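Local structure of FACT complex subunit POB3 (Chaetomium thermophilum var. thermophilum, 4KHB) at residues Cys24-Asn29 and Ala87-Asn92; Ala52-Ala57 and Glu81-Leu86; Gly111-Gly116 and Leu120-Gln125; Tyr134-Asn139 and Ser168-Ala173. The protein is a subunit of FACT, a chaperone that probably reorganizes nucleosomes in transcription, replication and repair; this piece holds its N-terminal, PH-like region. One frame throughout, in Å; residues are numbered along the deposited sequence.

Interaction 1 of 4, residues Cys24-Asn29 and Ala87-Asn92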
loop_
_atom_site.group_PDB
_atom_site.type_symbol
_atom_site.label_atom_id
_atom_site.label_comp_id
_atom_site.label_asym_id
_atom_site.label_seq_id
_atom_site.Cartn_x
_atom_site.Cartn_y
_atom_site.Cartn_z
ATOM N N CYS H 24 4.905 -21.217 6.705
ATOM C CA CYS H 24 4.752 -21.265 5.256
ATOM C C CYS H 24 5.568 -22.396 4.640
ATOM O O CYS H 24 6.793 -22.420 4.760
ATOM C CB CYS H 24 5.170 -19.928 4.641
ATOM S SG CYS H 24 4.749 -19.740 2.894
ATOM N N ARG H 25 4.888 -23.334 3.991
ATOM C CA ARG H 25 5.549 -24.484 3.377
ATOM C C ARG H 25 5.397 -24.509 1.868
ATOM O O ARG H 25 4.287 -24.397 1.346
ATOM C CB ARG H 25 5.035 -25.795 3.977
ATOM C CG ARG H 25 5.673 -26.106 5.319
ATOM C CD ARG H 25 4.720 -26.643 6.364
ATOM N NE ARG H 25 5.381 -27.644 7.196
ATOM C CZ ARG H 25 4.909 -28.095 8.354
ATOM N NH1 ARG H 25 3.781 -27.607 8.848
ATOM N NH2 ARG H 25 5.583 -29.011 9.033
ATOM N N PHE H 26 6.529 -24.599 1.172
ATOM C CA PHE H 26 6.526 -24.704 -0.280
ATOM C C PHE H 26 6.806 -26.148 -0.725
ATOM O O PHE H 26 7.708 -26.809 -0.197
ATOM C CB PHE H 26 7.546 -23.739 -0.879
ATOM C CG PHE H 26 7.183 -22.291 -0.697
ATOM C CD1 PHE H 26 6.358 -21.651 -1.610
ATOM C CD2 PHE H 26 7.671 -21.568 0.383
ATOM C CE1 PHE H 26 6.021 -20.317 -1.449
ATOM C CE2 PHE H 26 7.341 -20.233 0.551
ATOM C CZ PHE H 26 6.515 -19.606 -0.366
ATOM N N ALA H 27 6.014 -26.631 -1.683
ATOM C CA ALA H 27 6.209 -27.949 -2.292
ATOM C C ALA H 27 6.029 -27.842 -3.797
ATOM O O ALA H 27 5.611 -26.800 -4.302
ATOM C CB ALA H 27 5.238 -28.967 -1.722
ATOM N N GLU H 28 6.340 -28.923 -4.506
ATOM C CA GLU H 28 6.177 -28.979 -5.957
ATOM C C GLU H 28 4.760 -28.670 -6.450
ATOM O O GLU H 28 4.589 -28.086 -7.521
ATOM C CB GLU H 28 6.635 -30.341 -6.492
ATOM C CG GLU H 28 7.920 -30.284 -7.311
ATOM C CD GLU H 28 8.417 -31.654 -7.735
ATOM O OE1 GLU H 28 7.753 -32.658 -7.407
ATOM O OE2 GLU H 28 9.472 -31.726 -8.400
ATOM N N ASN H 29 3.750 -29.064 -5.678
ATOM C CA ASN H 29 2.364 -28.924 -6.129
ATOM C C ASN H 29 1.681 -27.624 -5.691
ATOM O O ASN H 29 0.529 -27.376 -6.056
ATOM C CB ASN H 29 1.523 -30.130 -5.686
ATOM C CG ASN H 29 1.422 -30.254 -4.179
ATOM O OD1 ASN H 29 2.403 -30.073 -3.459
ATOM N ND2 ASN H 29 0.227 -30.569 -3.693
ATOM N N ALA H 87 13.782 -17.811 -4.658
ATOM C CA ALA H 87 13.985 -17.694 -6.096
ATOM C C ALA H 87 14.135 -19.067 -6.739
ATOM O O ALA H 87 13.637 -19.302 -7.841
ATOM C CB ALA H 87 15.193 -16.820 -6.395
ATOM N N LYS H 88 14.822 -19.974 -6.049
ATOM C CA LYS H 88 14.982 -21.340 -6.539
ATOM C C LYS H 88 13.657 -22.096 -6.547
ATOM O O LYS H 88 13.358 -22.828 -7.492
ATOM C CB LYS H 88 16.005 -22.109 -5.699
ATOM C CG LYS H 88 16.713 -23.201 -6.488
ATOM C CD LYS H 88 17.798 -23.899 -5.685
ATOM C CE LYS H 88 18.526 -24.927 -6.540
ATOM N NZ LYS H 88 19.714 -25.503 -5.854
ATOM N N ILE H 89 12.877 -21.922 -5.484
ATOM C CA ILE H 89 11.560 -22.540 -5.372
ATOM C C ILE H 89 10.649 -22.162 -6.537
ATOM O O ILE H 89 10.107 -23.032 -7.216
ATOM C CB ILE H 89 10.869 -22.135 -4.051
ATOM C CG1 ILE H 89 11.597 -22.735 -2.849
ATOM C CG2 ILE H 89 9.405 -22.553 -4.055
ATOM C CD1 ILE H 89 11.133 -22.164 -1.528
ATOM N N PHE H 90 10.488 -20.862 -6.762
ATOM C CA PHE H 90 9.605 -20.367 -7.815
ATOM C C PHE H 90 10.080 -20.736 -9.221
ATOM O O PHE H 90 9.264 -20.989 -10.108
ATOM C CB PHE H 90 9.388 -18.855 -7.682
ATOM C CG PHE H 90 8.325 -18.485 -6.684
ATOM C CD1 PHE H 90 8.639 -18.318 -5.342
ATOM C CD2 PHE H 90 7.005 -18.325 -7.087
ATOM C CE1 PHE H 90 7.659 -17.984 -4.422
ATOM C CE2 PHE H 90 6.017 -17.995 -6.171
ATOM C CZ PHE H 90 6.347 -17.823 -4.837
ATOM N N LYS H 91 11.393 -20.757 -9.427
ATOM C CA LYS H 91 11.939 -21.096 -10.738
ATOM C C LYS H 91 11.847 -22.596 -11.025
ATOM O O LYS H 91 11.342 -23.003 -12.072
ATOM C CB LYS H 91 13.389 -20.617 -10.875
ATOM C CG LYS H 91 14.012 -20.932 -12.234
ATOM C CD LYS H 91 15.429 -20.390 -12.358
ATOM C CE LYS H 91 16.415 -21.207 -11.542
ATOM N NZ LYS H 91 16.813 -20.496 -10.298
ATOM N N ASN H 92 12.331 -23.413 -10.094
ATOM C CA ASN H 92 12.379 -24.860 -10.294
ATOM C C ASN H 92 11.015 -25.550 -10.227
ATOM O O ASN H 92 10.769 -26.516 -10.948
ATOM C CB ASN H 92 13.344 -25.521 -9.303
ATOM C CG ASN H 92 14.787 -25.108 -9.518
ATOM O OD1 ASN H 92 15.138 -24.530 -10.547
ATOM N ND2 ASN H 92 15.638 -25.424 -8.551
#

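Interaction 2 of 4, residues Ala52-Ala57 and Glu81-Leu86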
loop_
_atom_site.group_PDB
_atom_site.type_symbol
_atom_site.label_atom_id
_atom_site.label_comp_id
_atom_site.label_asym_id
_atom_site.label_seq_id
_atom_site.Cartn_x
_atom_site.Cartn_y
_atom_site.Cartn_z
ATOM N N ALA H 52 5.384 -13.813 -9.321
ATOM C CA ALA H 52 5.786 -13.509 -7.952
ATOM C C ALA H 52 6.703 -12.294 -7.871
ATOM O O ALA H 52 7.597 -12.122 -8.704
ATOM C CB ALA H 52 6.455 -14.719 -7.320
ATOM N N GLN H 53 6.491 -11.465 -6.853
ATOM C CA GLN H 53 7.305 -10.271 -6.651
ATOM C C GLN H 53 7.918 -10.250 -5.256
ATOM O O GLN H 53 7.292 -10.674 -4.281
ATOM C CB GLN H 53 6.477 -8.998 -6.874
ATOM C CG GLN H 53 5.937 -8.826 -8.289
ATOM C CD GLN H 53 5.016 -7.626 -8.413
ATOM O OE1 GLN H 53 4.757 -6.925 -7.434
ATOM N NE2 GLN H 53 4.519 -7.382 -9.619
ATOM N N TRP H 54 9.145 -9.746 -5.169
ATOM C CA TRP H 54 9.865 -9.661 -3.907
ATOM C C TRP H 54 10.138 -8.194 -3.583
ATOM O O TRP H 54 10.719 -7.476 -4.401
ATOM C CB TRP H 54 11.177 -10.431 -4.043
ATOM C CG TRP H 54 12.171 -10.218 -2.952
ATOM C CD1 TRP H 54 13.228 -9.353 -2.960
ATOM C CD2 TRP H 54 12.230 -10.911 -1.703
ATOM N NE1 TRP H 54 13.931 -9.455 -1.784
ATOM C CE2 TRP H 54 13.338 -10.407 -0.995
ATOM C CE3 TRP H 54 11.450 -11.906 -1.112
ATOM C CZ2 TRP H 54 13.682 -10.866 0.278
ATOM C CZ3 TRP H 54 11.791 -12.358 0.149
ATOM C CH2 TRP H 54 12.897 -11.844 0.828
ATOM N N SER H 55 9.726 -7.754 -2.395
ATOM C CA SER H 55 9.941 -6.368 -1.979
ATOM C C SER H 55 9.857 -6.180 -0.465
ATOM O O SER H 55 9.383 -7.058 0.261
ATOM C CB SER H 55 8.938 -5.436 -2.670
ATOM O OG SER H 55 7.623 -5.656 -2.189
ATOM N N ARG H 56 10.321 -5.027 0.005
ATOM C CA ARG H 56 10.299 -4.717 1.430
ATOM C C ARG H 56 8.956 -4.126 1.843
ATOM O O ARG H 56 8.424 -3.240 1.176
ATOM C CB ARG H 56 11.430 -3.748 1.784
ATOM C CG ARG H 56 11.488 -3.373 3.256
ATOM C CD ARG H 56 12.601 -4.119 3.973
ATOM N NE ARG H 56 12.856 -3.573 5.303
ATOM C CZ ARG H 56 13.998 -2.998 5.667
ATOM N NH1 ARG H 56 14.996 -2.891 4.800
ATOM N NH2 ARG H 56 14.143 -2.529 6.899
ATOM N N ALA H 57 8.411 -4.624 2.950
ATOM C CA ALA H 57 7.129 -4.147 3.453
ATOM C C ALA H 57 7.186 -4.080 4.976
ATOM O O ALA H 57 8.237 -4.302 5.577
ATOM C CB ALA H 57 6.041 -5.176 3.190
ATOM N N GLU H 81 17.758 -12.636 3.837
ATOM C CA GLU H 81 18.560 -13.808 3.501
ATOM C C GLU H 81 17.743 -14.891 2.790
ATOM O O GLU H 81 18.303 -15.796 2.162
ATOM C CB GLU H 81 19.209 -14.371 4.776
ATOM C CG GLU H 81 18.758 -15.775 5.170
ATOM C CD GLU H 81 18.972 -16.070 6.642
ATOM O OE1 GLU H 81 19.407 -17.195 6.970
ATOM O OE2 GLU H 81 18.696 -15.179 7.472
ATOM N N ASP H 82 16.420 -14.775 2.855
ATOM C CA ASP H 82 15.537 -15.821 2.347
ATOM C C ASP H 82 15.367 -15.783 0.829
ATOM O O ASP H 82 14.780 -16.697 0.254
ATOM C CB ASP H 82 14.152 -15.728 3.006
ATOM C CG ASP H 82 14.176 -16.067 4.483
ATOM O OD1 ASP H 82 14.972 -16.937 4.889
ATOM O OD2 ASP H 82 13.388 -15.455 5.237
ATOM N N TYR H 83 15.861 -14.727 0.185
ATOM C CA TYR H 83 15.615 -14.527 -1.246
ATOM C C TYR H 83 16.064 -15.661 -2.164
ATOM O O TYR H 83 15.302 -16.111 -3.023
ATOM C CB TYR H 83 16.209 -13.203 -1.744
ATOM C CG TYR H 83 16.041 -13.039 -3.236
ATOM C CD1 TYR H 83 14.831 -12.622 -3.773
ATOM C CD2 TYR H 83 17.086 -13.320 -4.110
ATOM C CE1 TYR H 83 14.665 -12.489 -5.136
ATOM C CE2 TYR H 83 16.929 -13.193 -5.470
ATOM C CZ TYR H 83 15.718 -12.774 -5.976
ATOM O OH TYR H 83 15.560 -12.643 -7.335
ATOM N N GLU H 84 17.303 -16.106 -1.986
ATOM C CA GLU H 84 17.910 -17.073 -2.899
ATOM C C GLU H 84 17.193 -18.425 -2.868
ATOM O O GLU H 84 17.054 -19.091 -3.900
ATOM C CB GLU H 84 19.423 -17.186 -2.633
ATOM C CG GLU H 84 19.821 -17.752 -1.272
ATOM C CD GLU H 84 21.184 -18.426 -1.302
ATOM O OE1 GLU H 84 21.845 -18.400 -2.365
ATOM O OE2 GLU H 84 21.593 -18.994 -0.267
ATOM N N ARG H 85 16.723 -18.812 -1.687
ATOM C CA ARG H 85 15.938 -20.027 -1.525
ATOM C C ARG H 85 14.596 -19.889 -2.242
ATOM O O ARG H 85 14.169 -20.790 -2.963
ATOM C CB ARG H 85 15.709 -20.297 -0.037
ATOM C CG ARG H 85 16.046 -21.710 0.415
ATOM C CD ARG H 85 16.047 -21.809 1.936
ATOM N NE ARG H 85 14.889 -22.547 2.436
ATOM C CZ ARG H 85 14.307 -22.322 3.611
ATOM N NH1 ARG H 85 14.770 -21.377 4.416
ATOM N NH2 ARG H 85 13.257 -23.044 3.978
ATOM N N LEU H 86 13.928 -18.758 -2.021
ATOM C CA LEU H 86 12.629 -18.482 -2.631
ATOM C C LEU H 86 12.714 -18.421 -4.153
ATOM O O LEU H 86 11.823 -18.909 -4.852
ATOM C CB LEU H 86 12.038 -17.183 -2.070
ATOM C CG LEU H 86 11.654 -17.208 -0.586
ATOM C CD1 LEU H 86 11.440 -15.811 -0.044
ATOM C CD2 LEU H 86 10.405 -18.044 -0.375
#

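Interaction 3 of 4, residues Gly111-Gly116 and Leu120-Gln125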
loop_
_atom_site.group_PDB
_atom_site.type_symbol
_atom_site.label_atom_id
_atom_site.label_comp_id
_atom_site.label_asym_id
_atom_site.label_seq_id
_atom_site.Cartn_x
_atom_site.Cartn_y
_atom_site.Cartn_z
ATOM N N GLY H 111 2.029 10.711 -10.996
ATOM C CA GLY H 111 2.583 9.635 -11.798
ATOM C C GLY H 111 1.533 8.982 -12.680
ATOM O O GLY H 111 0.877 9.655 -13.478
ATOM N N LYS H 112 1.370 7.670 -12.535
ATOM C CA LYS H 112 0.423 6.928 -13.361
ATOM C C LYS H 112 -0.369 5.912 -12.540
ATOM O O LYS H 112 0.208 5.059 -11.862
ATOM C CB LYS H 112 1.167 6.214 -14.491
ATOM C CG LYS H 112 1.658 7.136 -15.596
ATOM C CD LYS H 112 0.510 7.739 -16.385
ATOM C CE LYS H 112 0.912 9.068 -17.011
ATOM N NZ LYS H 112 2.254 9.005 -17.650
ATOM N N ALA H 113 -1.693 6.004 -12.604
ATOM C CA ALA H 113 -2.553 4.987 -12.011
ATOM C C ALA H 113 -2.902 3.972 -13.089
ATOM O O ALA H 113 -3.619 4.289 -14.042
ATOM C CB ALA H 113 -3.809 5.614 -11.442
ATOM N N GLU H 114 -2.397 2.753 -12.941
ATOM C CA GLU H 114 -2.562 1.749 -13.982
ATOM C C GLU H 114 -3.417 0.575 -13.519
ATOM O O GLU H 114 -3.129 -0.054 -12.499
ATOM C CB GLU H 114 -1.191 1.266 -14.473
ATOM C CG GLU H 114 -0.116 2.350 -14.484
ATOM C CD GLU H 114 0.828 2.238 -15.668
ATOM O OE1 GLU H 114 0.349 1.961 -16.788
ATOM O OE2 GLU H 114 2.048 2.429 -15.481
ATOM N N PHE H 115 -4.464 0.281 -14.282
ATOM C CA PHE H 115 -5.334 -0.848 -13.985
ATOM C C PHE H 115 -4.790 -2.133 -14.589
ATOM O O PHE H 115 -4.955 -2.398 -15.786
ATOM C CB PHE H 115 -6.749 -0.579 -14.498
ATOM C CG PHE H 115 -7.496 0.453 -13.697
ATOM C CD1 PHE H 115 -7.374 1.805 -13.990
ATOM C CD2 PHE H 115 -8.327 0.069 -12.653
ATOM C CE1 PHE H 115 -8.061 2.756 -13.252
ATOM C CE2 PHE H 115 -9.018 1.012 -11.910
ATOM C CZ PHE H 115 -8.884 2.358 -12.211
ATOM N N GLY H 116 -4.140 -2.929 -13.747
ATOM C CA GLY H 116 -3.579 -4.194 -14.179
ATOM C C GLY H 116 -4.570 -5.336 -14.094
ATOM O O GLY H 116 -5.782 -5.124 -14.068
ATOM N N LEU H 120 -4.912 -2.246 -8.889
ATOM C CA LEU H 120 -4.729 -0.875 -9.336
ATOM C C LEU H 120 -3.420 -0.365 -8.749
ATOM O O LEU H 120 -3.275 -0.267 -7.526
ATOM C CB LEU H 120 -5.901 0.001 -8.883
ATOM C CG LEU H 120 -5.771 1.501 -9.150
ATOM C CD1 LEU H 120 -5.466 1.749 -10.613
ATOM C CD2 LEU H 120 -7.036 2.246 -8.751
ATOM N N THR H 121 -2.465 -0.046 -9.618
ATOM C CA THR H 121 -1.138 0.370 -9.180
ATOM C C THR H 121 -0.932 1.853 -9.459
ATOM O O THR H 121 -1.284 2.340 -10.535
ATOM C CB THR H 121 -0.041 -0.430 -9.916
ATOM O OG1 THR H 121 -0.177 -1.828 -9.620
ATOM C CG2 THR H 121 1.346 0.036 -9.497
ATOM N N PHE H 122 -0.364 2.569 -8.491
ATOM C CA PHE H 122 0.060 3.944 -8.719
ATOM C C PHE H 122 1.579 4.001 -8.843
ATOM O O PHE H 122 2.302 3.789 -7.865
ATOM C CB PHE H 122 -0.431 4.872 -7.606
ATOM C CG PHE H 122 -0.285 6.331 -7.930
ATOM C CD1 PHE H 122 -1.194 6.960 -8.771
ATOM C CD2 PHE H 122 0.761 7.074 -7.398
ATOM C CE1 PHE H 122 -1.063 8.303 -9.077
ATOM C CE2 PHE H 122 0.899 8.417 -7.698
ATOM C CZ PHE H 122 -0.015 9.033 -8.539
ATOM N N ASN H 123 2.052 4.291 -10.051
ATOM C CA ASN H 123 3.479 4.277 -10.340
ATOM C C ASN H 123 4.080 5.680 -10.326
ATOM O O ASN H 123 3.499 6.620 -10.875
ATOM C CB ASN H 123 3.745 3.608 -11.697
ATOM C CG ASN H 123 3.619 2.093 -11.641
ATOM O OD1 ASN H 123 4.232 1.442 -10.796
ATOM N ND2 ASN H 123 2.834 1.528 -12.550
ATOM N N VAL H 124 5.244 5.810 -9.695
ATOM C CA VAL H 124 5.998 7.060 -9.697
ATOM C C VAL H 124 7.270 6.848 -10.504
ATOM O O VAL H 124 8.192 6.166 -10.045
ATOM C CB VAL H 124 6.362 7.500 -8.266
ATOM C CG1 VAL H 124 7.214 8.760 -8.291
ATOM C CG2 VAL H 124 5.105 7.736 -7.454
ATOM N N GLN H 125 7.313 7.432 -11.701
ATOM C CA GLN H 125 8.384 7.175 -12.667
ATOM C C GLN H 125 8.633 5.678 -12.856
ATOM O O GLN H 125 9.773 5.208 -12.786
ATOM C CB GLN H 125 9.673 7.908 -12.283
ATOM C CG GLN H 125 9.615 9.406 -12.575
ATOM C CD GLN H 125 9.638 9.709 -14.064
ATOM O OE1 GLN H 125 10.323 9.036 -14.837
ATOM N NE2 GLN H 125 8.880 10.718 -14.473
HETATM O O HOH W 1 -1.380 -2.927 -11.584
#

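Interaction 4 of 4, residues Tyr134-Asn139 and Ser168-Ala173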
loop_
_atom_site.group_PDB
_atom_site.type_symbol
_atom_site.label_atom_id
_atom_site.label_comp_id
_atom_site.label_asym_id
_atom_site.label_seq_id
_atom_site.Cartn_x
_atom_site.Cartn_y
_atom_site.Cartn_z
ATOM N N TYR H 134 -8.113 -5.545 -6.491
ATOM C CA TYR H 134 -9.507 -5.357 -6.891
ATOM C C TYR H 134 -10.487 -5.969 -5.889
ATOM O O TYR H 134 -11.591 -5.457 -5.694
ATOM C CB TYR H 134 -9.734 -5.941 -8.292
ATOM C CG TYR H 134 -8.960 -5.227 -9.382
ATOM C CD1 TYR H 134 -8.669 -3.873 -9.278
ATOM C CD2 TYR H 134 -8.506 -5.912 -10.502
ATOM C CE1 TYR H 134 -7.961 -3.219 -10.261
ATOM C CE2 TYR H 134 -7.791 -5.264 -11.493
ATOM C CZ TYR H 134 -7.524 -3.916 -11.364
ATOM O OH TYR H 134 -6.814 -3.254 -12.340
ATOM N N SER H 135 -10.071 -7.057 -5.249
ATOM C CA SER H 135 -10.915 -7.765 -4.291
ATOM C C SER H 135 -11.228 -6.930 -3.050
ATOM O O SER H 135 -12.184 -7.217 -2.328
ATOM C CB SER H 135 -10.258 -9.088 -3.885
ATOM O OG SER H 135 -8.987 -8.871 -3.300
ATOM N N GLU H 136 -10.424 -5.898 -2.805
ATOM C CA GLU H 136 -10.633 -5.024 -1.655
ATOM C C GLU H 136 -11.602 -3.885 -1.951
ATOM O O GLU H 136 -12.139 -3.266 -1.031
ATOM C CB GLU H 136 -9.298 -4.442 -1.186
ATOM C CG GLU H 136 -8.376 -5.453 -0.527
ATOM C CD GLU H 136 -8.902 -5.917 0.812
ATOM O OE1 GLU H 136 -9.218 -5.054 1.659
ATOM O OE2 GLU H 136 -9.004 -7.144 1.018
ATOM N N ILE H 137 -11.829 -3.614 -3.233
ATOM C CA ILE H 137 -12.592 -2.439 -3.639
ATOM C C ILE H 137 -14.105 -2.667 -3.576
ATOM O O ILE H 137 -14.635 -3.580 -4.213
ATOM C CB ILE H 137 -12.181 -1.977 -5.062
ATOM C CG1 ILE H 137 -10.692 -1.610 -5.087
ATOM C CG2 ILE H 137 -13.040 -0.801 -5.523
ATOM C CD1 ILE H 137 -10.173 -1.195 -6.453
ATOM N N ALA H 138 -14.790 -1.822 -2.809
ATOM C CA ALA H 138 -16.236 -1.914 -2.638
ATOM C C ALA H 138 -16.948 -1.180 -3.765
ATOM O O ALA H 138 -17.958 -1.655 -4.291
ATOM C CB ALA H 138 -16.657 -1.354 -1.282
ATOM N N ASN H 139 -16.420 -0.016 -4.132
ATOM C CA ASN H 139 -17.001 0.761 -5.219
ATOM C C ASN H 139 -16.017 1.660 -5.955
ATOM O O ASN H 139 -15.002 2.090 -5.400
ATOM C CB ASN H 139 -18.172 1.608 -4.703
ATOM C CG ASN H 139 -19.502 1.179 -5.278
ATOM O OD1 ASN H 139 -20.178 0.313 -4.726
ATOM N ND2 ASN H 139 -19.889 1.784 -6.396
ATOM N N SER H 168 -13.738 -5.434 2.954
ATOM C CA SER H 168 -12.338 -5.114 2.686
ATOM C C SER H 168 -11.611 -5.491 3.976
ATOM O O SER H 168 -11.519 -4.682 4.901
ATOM C CB SER H 168 -12.198 -3.634 2.321
ATOM O OG SER H 168 -13.029 -3.295 1.225
ATOM N N LYS H 169 -11.088 -6.714 4.028
ATOM C CA LYS H 169 -10.273 -7.167 5.156
ATOM C C LYS H 169 -8.873 -6.547 5.249
ATOM O O LYS H 169 -8.390 -6.283 6.353
ATOM C CB LYS H 169 -10.205 -8.700 5.197
ATOM C CG LYS H 169 -11.470 -9.373 4.674
ATOM C CD LYS H 169 -11.301 -10.874 4.476
ATOM C CE LYS H 169 -12.525 -11.481 3.788
ATOM N NZ LYS H 169 -12.245 -11.952 2.404
ATOM N N LYS H 170 -8.218 -6.323 4.114
ATOM C CA LYS H 170 -6.877 -5.740 4.143
ATOM C C LYS H 170 -6.914 -4.246 4.446
ATOM O O LYS H 170 -5.950 -3.687 4.968
ATOM C CB LYS H 170 -6.127 -5.992 2.831
ATOM C CG LYS H 170 -5.784 -7.449 2.565
ATOM C CD LYS H 170 -4.964 -7.588 1.288
ATOM C CE LYS H 170 -4.508 -9.023 1.085
ATOM N NZ LYS H 170 -3.725 -9.205 -0.167
ATOM N N ALA H 171 -8.027 -3.600 4.115
ATOM C CA ALA H 171 -8.204 -2.191 4.438
ATOM C C ALA H 171 -8.374 -1.993 5.940
ATOM O O ALA H 171 -8.053 -0.931 6.475
ATOM C CB ALA H 171 -9.398 -1.621 3.687
ATOM N N SER H 172 -8.884 -3.023 6.611
ATOM C CA SER H 172 -9.207 -2.936 8.033
ATOM C C SER H 172 -8.204 -3.673 8.916
ATOM O O SER H 172 -8.393 -3.763 10.129
ATOM C CB SER H 172 -10.619 -3.473 8.292
ATOM O OG SER H 172 -10.703 -4.857 8.002
ATOM N N ALA H 173 -7.137 -4.190 8.317
ATOM C CA ALA H 173 -6.162 -4.966 9.074
ATOM C C ALA H 173 -5.324 -4.061 9.963
ATOM O O ALA H 173 -4.811 -4.489 11.000
ATOM C CB ALA H 173 -5.272 -5.759 8.136
HETATM O O HOH W 2 -6.191 -9.232 -1.959
HETATM O O HOH W 3 -11.650 -8.802 1.269
#

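Interaction 1 of 4, residues Cys24-Asn29 and Ala87-Asn92
The rings of F26 and F90 meet obliquely, their planes 61° apart and their centroids 5.9 Å from each other. One carbon of each ring does the touching, CE1 of F26 lying 4.1 Å from CE1 of F90. I89 also comes to the F26 ring at a slant, and it meets the root of the side chain instead of the far rim. Its two methyls divide the work: CG2 is 3.9 Å from CB of F26 and also touches CD1, whereas I89 CD1 lies 4.0 Å from CD2 of F26, on the other flank of CG. This fork depends on the isoleucine torsions: CG1 lies beside the backbone N (chi1 -68°), which puts CG2 anti to it, and CG1 carries CD1 onward to the second flank. The two side chains cross at about a right angle, and F26, with 69 Å² buried, gives up the most surface.

Neighbouring residues place the contact in the fold. Y94 meets the F90 ring edge-to-face and also touches F26 and I89, while F90 rests on V63 and I65 of strand 61-66. Helix 83-92 therefore packs against both sheets of the N-terminal PH-like domain, with F26 as the residue of strand 22-27 that meets it here.

No hydrogen bond or salt bridge crosses between the segments. Strand and helix are joined here by carbon-to-carbon contacts among three buried side chains, so the junction probably rests on shape and the exclusion of water and not on directional bonding.

Interaction 2 of 4, residues Ala52-Ala57 and Glu81-Leu86
W54 offers the face of its indole to Y83, and the aromatic pairing dominates the contact. The edge of the Y83 ring points at the five-membered ring of W54 in an edge-to-face pair, with centroids 4.8 Å apart and planes at 59°. Y83 CD1 leads, 3.7 Å from W54 CG. A CH-pi contact extends this along the indole: CB of Y83 sits 4.3 Å from the centroid of the six-membered ring of W54, 23° off its normal. With CG anti to the backbone N (chi1 176°), the ring of Y83 swings its CD1 edge over the indole face that CB already meets.

The aliphatic part falls to L86, whose CD1 comes obliquely to 3.5 Å from W54 CZ3 as the two side chains cross at about a right angle.

Polar bonds are absent between the segments and go to outside partners instead. Y83 OH bonds to L98 O on the strand beside W54, R85 forms a salt bridge with E8, and S55 OG and R56 O both bond to R43 of the SPT16D chain.

A helix after strand 72-78 that caps one end of the two-sheet barrel is characteristic of the PH fold, and here W54 of strand 51-56 packs against Y83 and L86 of that helix.

Interaction 3 of 4, residues Gly111-Gly116 and Leu120-Gln125
L120 and F115 form the apolar end of this hairpin: CD1 of L120 stands above the centre of the F115 ring, 3.6 Å from its centroid and 2° off the normal, a nearly ideal CH-pi contact. L120 reaches it with CG anti to the backbone N (chi1 174°). On the same face of the sheet A113 CB lies 4.0 Å from F122 CD1, at the edge of that ring and near its plane.

Between the faces runs the antiparallel ladder, in which K112 with N123 and E114 with T121 are the hydrogen-bonded pairs. The bond from E114 N to T121 O is short and nearly straight, at 2.7 Å.

The polar face carries E114 and N123, whose carboxylate and amide planes stand 87° apart. N123 ND2 donates to E114 OE2 at 3.2 Å, meeting it on the anti side and out of the carboxylate plane. An alanine here in place of N123 would remove that donor, and the E114 carboxylate would probably be left without its cross-strand mate and set free to turn. A water lies 2.6 Å from T121 OG1.

Strand 127-133 flanks 119-124 on its other side, while G111 pairs with a strand of the SPT16D chain, carrying the sheet across the interface.

Interaction 4 of 4, residues Tyr134-Asn139 and Ser168-Ala173
Just ahead of E136, whose carboxylate meets the backbone of K170 and A171, S135 reaches the loop through water: one molecule lies 3.1 Å from S135 OG and accepts a bond from K170 NZ. The ammonium group of K170 has stronger partners beyond, a salt bridge to D16 and a hydrogen bond to Q74.

E136, closing the 3-10 turn 134-136, carries the contact. Its chain bends at chi2 (-69°), which folds the carboxylate onto residues 169-171, where phi and psi are helical. OE1 accepts A171 N at 3.1 Å, the donor lying 40° above the carboxylate plane. K170 N lies 2.9 Å from the same OE1 but the bond is weak, bent to 124°, and a second weak one runs from K170 N to OE2. A water donates to E136 OE2 at 3.1 Å. K170 CB packs 3.4 Å from E136 CD, the two side chains crossing at about a right angle. The main chain of E136 joins in too, its O accepting S168 OG, although the modelled separation is doubtfully short.

Farther on, A138 and N139 both face E151 in a classic beta bulge. M41 of the SPT16D chain packs on E136, K170 and A171.

Replacing E136 with an alanine would probably leave the amides of K170 and A171 without their acceptor and loosen the loop from the 3-10 turn. The carboxylate of buried E136 draws on the A171 N-H, the weak K170 bonds and a water; K169 NZ and K170 NZ lie 6.0 and 5.8 Å from E136 OE2, not in contact, and may favour its negative charge, though K170 is already paired with D16.

How the interactions relate
Interactions 1 and 2 anchor the same helix, 83-92, to the two sheets of the N-terminal PH-like domain, and they touch: F90 CE2 lies 3.5 Å from A52 CB. Both are buried and apolar, with no hydrogen bond between their segments, but oblique contacts prevail in interaction 1 and an edge-to-face pair in interaction 2. Interactions 3 and 4 belong to the SSRP1 family region and rely on polar bonds, a regular backbone ladder in the partly buried hairpin and a buried glutamate whose carboxylate accepts loop amides, two of those bonds weak. They meet where Y134 OH probably hydrogen-bonds G116 O. Interactions 2, 3 and 4 all have residues near SPT16D; interaction 1 does not.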